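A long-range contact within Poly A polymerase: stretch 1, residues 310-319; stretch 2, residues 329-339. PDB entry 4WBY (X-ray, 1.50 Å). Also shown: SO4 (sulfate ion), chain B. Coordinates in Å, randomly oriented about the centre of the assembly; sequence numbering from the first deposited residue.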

# COMPACT_ATOMS: atom_id res chain seq x y z
N LYS A 310 -23.05 -12.27 -11.86
CA LYS A 310 -22.85 -12.96 -13.13
C LYS A 310 -21.87 -14.12 -13.05
O LYS A 310 -21.89 -15.00 -13.89
N LEU A 311 -21.01 -14.13 -12.04
CA LEU A 311 -19.93 -15.11 -12.01
C LEU A 311 -20.45 -16.53 -11.81
O LEU A 311 -19.88 -17.48 -12.35
N GLY A 312 -21.54 -16.68 -11.06
CA GLY A 312 -22.14 -17.99 -10.86
C GLY A 312 -22.53 -18.62 -12.18
O GLY A 312 -22.17 -19.76 -12.47
N SER A 313 -23.27 -17.87 -12.99
CA SER A 313 -23.70 -18.38 -14.28
C SER A 313 -22.50 -18.61 -15.19
O SER A 313 -22.44 -19.60 -15.91
N LEU A 314 -21.52 -17.71 -15.13
CA LEU A 314 -20.37 -17.81 -16.02
C LEU A 314 -19.54 -19.05 -15.70
O LEU A 314 -19.07 -19.73 -16.60
N LYS A 315 -19.36 -19.33 -14.41
CA LYS A 315 -18.62 -20.52 -13.99
C LYS A 315 -19.27 -21.78 -14.55
O LYS A 315 -18.59 -22.67 -15.05
N GLU A 316 -20.59 -21.84 -14.49
CA GLU A 316 -21.31 -22.98 -15.03
C GLU A 316 -21.17 -23.07 -16.56
O GLU A 316 -20.96 -24.15 -17.10
N GLU A 317 -21.27 -21.93 -17.25
CA GLU A 317 -21.15 -21.92 -18.71
C GLU A 317 -19.75 -22.34 -19.13
O GLU A 317 -19.59 -23.05 -20.12
N LEU A 318 -18.75 -21.90 -18.38
CA LEU A 318 -17.37 -22.22 -18.71
C LEU A 318 -17.11 -23.70 -18.48
O LEU A 318 -16.40 -24.35 -19.25
N LYS A 319 -17.71 -24.25 -17.42
CA LYS A 319 -17.64 -25.69 -17.16
C LYS A 319 -18.18 -26.49 -18.33
O LYS A 319 -17.55 -27.45 -18.78
N ARG A 329 -14.86 -17.13 -26.45
CA ARG A 329 -15.98 -16.20 -26.56
C ARG A 329 -16.48 -15.74 -25.20
O ARG A 329 -16.83 -14.57 -25.01
N LEU A 330 -16.50 -16.65 -24.23
CA LEU A 330 -16.94 -16.33 -22.88
C LEU A 330 -15.95 -15.45 -22.12
O LEU A 330 -16.35 -14.61 -21.31
N LEU A 331 -14.66 -15.64 -22.39
CA LEU A 331 -13.62 -14.94 -21.63
C LEU A 331 -13.17 -13.62 -22.25
O LEU A 331 -12.67 -12.74 -21.55
N LYS A 332 -13.36 -13.49 -23.56
CA LYS A 332 -12.87 -12.32 -24.31
C LYS A 332 -13.24 -10.95 -23.72
O LYS A 332 -12.40 -10.05 -23.70
N PRO A 333 -14.48 -10.77 -23.23
CA PRO A 333 -14.77 -9.40 -22.77
C PRO A 333 -14.34 -9.10 -21.33
O PRO A 333 -14.55 -7.98 -20.87
N LEU A 334 -13.74 -10.06 -20.64
CA LEU A 334 -13.51 -9.92 -19.21
C LEU A 334 -12.20 -9.21 -18.87
O LEU A 334 -11.18 -9.40 -19.53
N HIS A 335 -12.27 -8.37 -17.86
CA HIS A 335 -11.08 -7.75 -17.29
C HIS A 335 -10.20 -8.83 -16.68
O HIS A 335 -10.70 -9.86 -16.20
N THR A 336 -8.89 -8.60 -16.69
CA THR A 336 -7.90 -9.50 -16.11
C THR A 336 -8.32 -10.00 -14.73
O THR A 336 -8.11 -11.17 -14.39
N SER A 337 -8.90 -9.11 -13.93
CA SER A 337 -9.31 -9.46 -12.57
C SER A 337 -10.28 -10.65 -12.53
O SER A 337 -10.15 -11.52 -11.66
N VAL A 338 -11.23 -10.69 -13.45
CA VAL A 338 -12.22 -11.77 -13.44
C VAL A 338 -11.55 -13.08 -13.86
O VAL A 338 -11.86 -14.13 -13.31
N LEU A 339 -10.62 -13.01 -14.81
CA LEU A 339 -9.87 -14.20 -15.21
C LEU A 339 -9.12 -14.80 -14.03
O LEU A 339 -9.11 -16.02 -13.84

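The contact between the two stretches is a seam of aliphatic side chains, with no hydrogen bond crossing it. Leu 330 covers the most surface. Its CA-to-CB bond points toward the helix of stretch 1, and with chi1 m and chi2 t its CD1 reaches CD1 of Leu 318 at 3.9 Å. The same Leu 330 CD1 also lies 3.9 Å from the backbone O of Glu 317, so the leucine packs against main chain as well as side chain.

Leu 314, one helical turn before Leu 318, also points toward its partner stretch. Its rotamer is t, p, which sends its two methyls to different neighbours: Leu 314 CD1 lies 4.2 Å from Leu 330 CB, while Leu 314 CD2 meets Leu 334 CD1 at 3.7 Å. A branched, uncharged side chain suits this buried position because it can fill space on two fronts without leaving a polar group unpaired. Leu 318, likewise t, p, starts out sideways, but its end comes nearer; besides meeting Leu 330, it places CD2 4.0 Å from CD2 of Leu 331. Further along, Leu 311 CD1 and Val 338 CG1 approach to 4.3 Å, extending the apolar seam into the second helix of stretch 2.

Glu 317 (chi1 m, chi2 t) is exposed, so its carboxylate can face solvent although OE2 lies 3.9 Å from CD2 of Leu 330. Other polar groups are engaged away from the seam. His 335, at the N-cap position, shares a hydrogen bond between its ND1 and Ser 337 OG, 2.8 Å apart. Lys 315, out of reach of stretch 2, donates from NZ to O2 of the sulfate at 3.0 Å, a natural pairing of opposite charges. Gly 312 lets this ion come close, its CA lying 3.4 Å from sulfate O4, where a CB would clash.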

# COMPACT_ATOMS: atom_id res chain seq x y z
CB LYS A 310 -22.37 -11.97 -14.20
CG LYS A 310 -23.33 -10.81 -14.42
CD LYS A 310 -22.96 -10.01 -15.66
CE LYS A 310 -24.00 -8.93 -15.93
NZ LYS A 310 -25.37 -9.50 -16.07
CB LEU A 311 -18.92 -14.73 -10.92
CG LEU A 311 -17.61 -15.52 -10.83
CD1 LEU A 311 -16.80 -15.38 -12.11
CD2 LEU A 311 -16.78 -15.07 -9.63
CB SER A 313 -24.68 -17.41 -14.94
OG SER A 313 -25.03 -17.85 -16.23
CB LEU A 314 -19.49 -16.56 -15.92
CG LEU A 314 -18.20 -16.63 -16.74
CD1 LEU A 314 -18.50 -16.71 -18.24
CD2 LEU A 314 -17.31 -15.44 -16.42
CB LYS A 315 -18.55 -20.61 -12.46
CG LYS A 315 -17.60 -19.62 -11.81
CD LYS A 315 -17.52 -19.86 -10.31
CE LYS A 315 -18.83 -19.51 -9.62
NZ LYS A 315 -18.72 -19.60 -8.13
CB GLU A 316 -22.78 -22.92 -14.63
CG GLU A 316 -23.60 -24.13 -15.05
CD GLU A 316 -23.11 -25.42 -14.41
OE1 GLU A 316 -22.53 -25.37 -13.31
OE2 GLU A 316 -23.32 -26.49 -15.01
CB GLU A 317 -21.47 -20.54 -19.28
CG GLU A 317 -22.94 -20.21 -19.35
CD GLU A 317 -23.25 -19.16 -20.40
OE1 GLU A 317 -23.58 -18.02 -20.01
OE2 GLU A 317 -23.14 -19.46 -21.61
CB LEU A 318 -16.41 -21.37 -17.87
CG LEU A 318 -15.05 -21.05 -18.47
CD1 LEU A 318 -15.20 -20.29 -19.78
CD2 LEU A 318 -14.22 -20.25 -17.48
CB LYS A 319 -18.41 -26.05 -15.89
CG LYS A 319 -17.73 -25.68 -14.58
CD LYS A 319 -18.63 -25.97 -13.39
CE LYS A 319 -17.94 -25.68 -12.07
NZ LYS A 319 -17.48 -24.27 -11.98
CB ARG A 329 -17.13 -16.85 -27.35
CG ARG A 329 -18.32 -15.93 -27.58
CD ARG A 329 -19.50 -16.71 -28.16
NE ARG A 329 -19.76 -17.92 -27.39
CZ ARG A 329 -20.46 -17.96 -26.26
NH1 ARG A 329 -20.99 -16.85 -25.77
NH2 ARG A 329 -20.64 -19.11 -25.63
CB LEU A 330 -17.20 -17.62 -22.09
CG LEU A 330 -18.43 -18.42 -22.51
CD1 LEU A 330 -18.41 -19.81 -21.90
CD2 LEU A 330 -19.70 -17.68 -22.11
CB LEU A 331 -12.40 -15.84 -21.45
CG LEU A 331 -12.65 -17.11 -20.64
CD1 LEU A 331 -11.38 -17.94 -20.52
CD2 LEU A 331 -13.20 -16.78 -19.25
CB LYS A 332 -13.34 -12.40 -25.76
CG LYS A 332 -12.75 -11.32 -26.66
CD LYS A 332 -13.12 -11.54 -28.12
CE LYS A 332 -12.47 -10.49 -29.01
NZ LYS A 332 -12.72 -10.75 -30.45
CB PRO A 333 -16.29 -9.31 -22.88
CG PRO A 333 -16.76 -10.70 -22.69
CD PRO A 333 -15.70 -11.59 -23.29
CB LEU A 334 -13.53 -11.30 -18.54
CG LEU A 334 -14.81 -12.10 -18.74
CD1 LEU A 334 -14.70 -13.48 -18.09
CD2 LEU A 334 -16.03 -11.35 -18.21
CB HIS A 335 -11.48 -6.72 -16.24
CG HIS A 335 -10.33 -5.90 -15.73
ND1 HIS A 335 -9.74 -6.14 -14.52
CD2 HIS A 335 -9.66 -4.87 -16.29
CE1 HIS A 335 -8.76 -5.27 -14.34
NE2 HIS A 335 -8.69 -4.49 -15.40
CB THR A 336 -6.53 -8.81 -15.99
OG1 THR A 336 -6.06 -8.47 -17.30
CG2 THR A 336 -5.50 -9.72 -15.34
CB SER A 337 -9.93 -8.25 -11.86
OG SER A 337 -10.99 -7.69 -12.61
CB VAL A 338 -13.44 -11.46 -14.35
CG1 VAL A 338 -14.40 -12.65 -14.39
CG2 VAL A 338 -14.15 -10.20 -13.87
CB LEU A 339 -8.87 -13.87 -16.32
CG LEU A 339 -9.47 -13.30 -17.60
CD1 LEU A 339 -8.35 -13.02 -18.59
CD2 LEU A 339 -10.48 -14.26 -18.19
S SO4 B . -22.94 -20.47 -7.73
O1 SO4 B . -23.08 -20.83 -6.32
O2 SO4 B . -21.53 -20.56 -8.11
O3 SO4 B . -23.72 -21.38 -8.58
O4 SO4 B . -23.42 -19.12 -7.96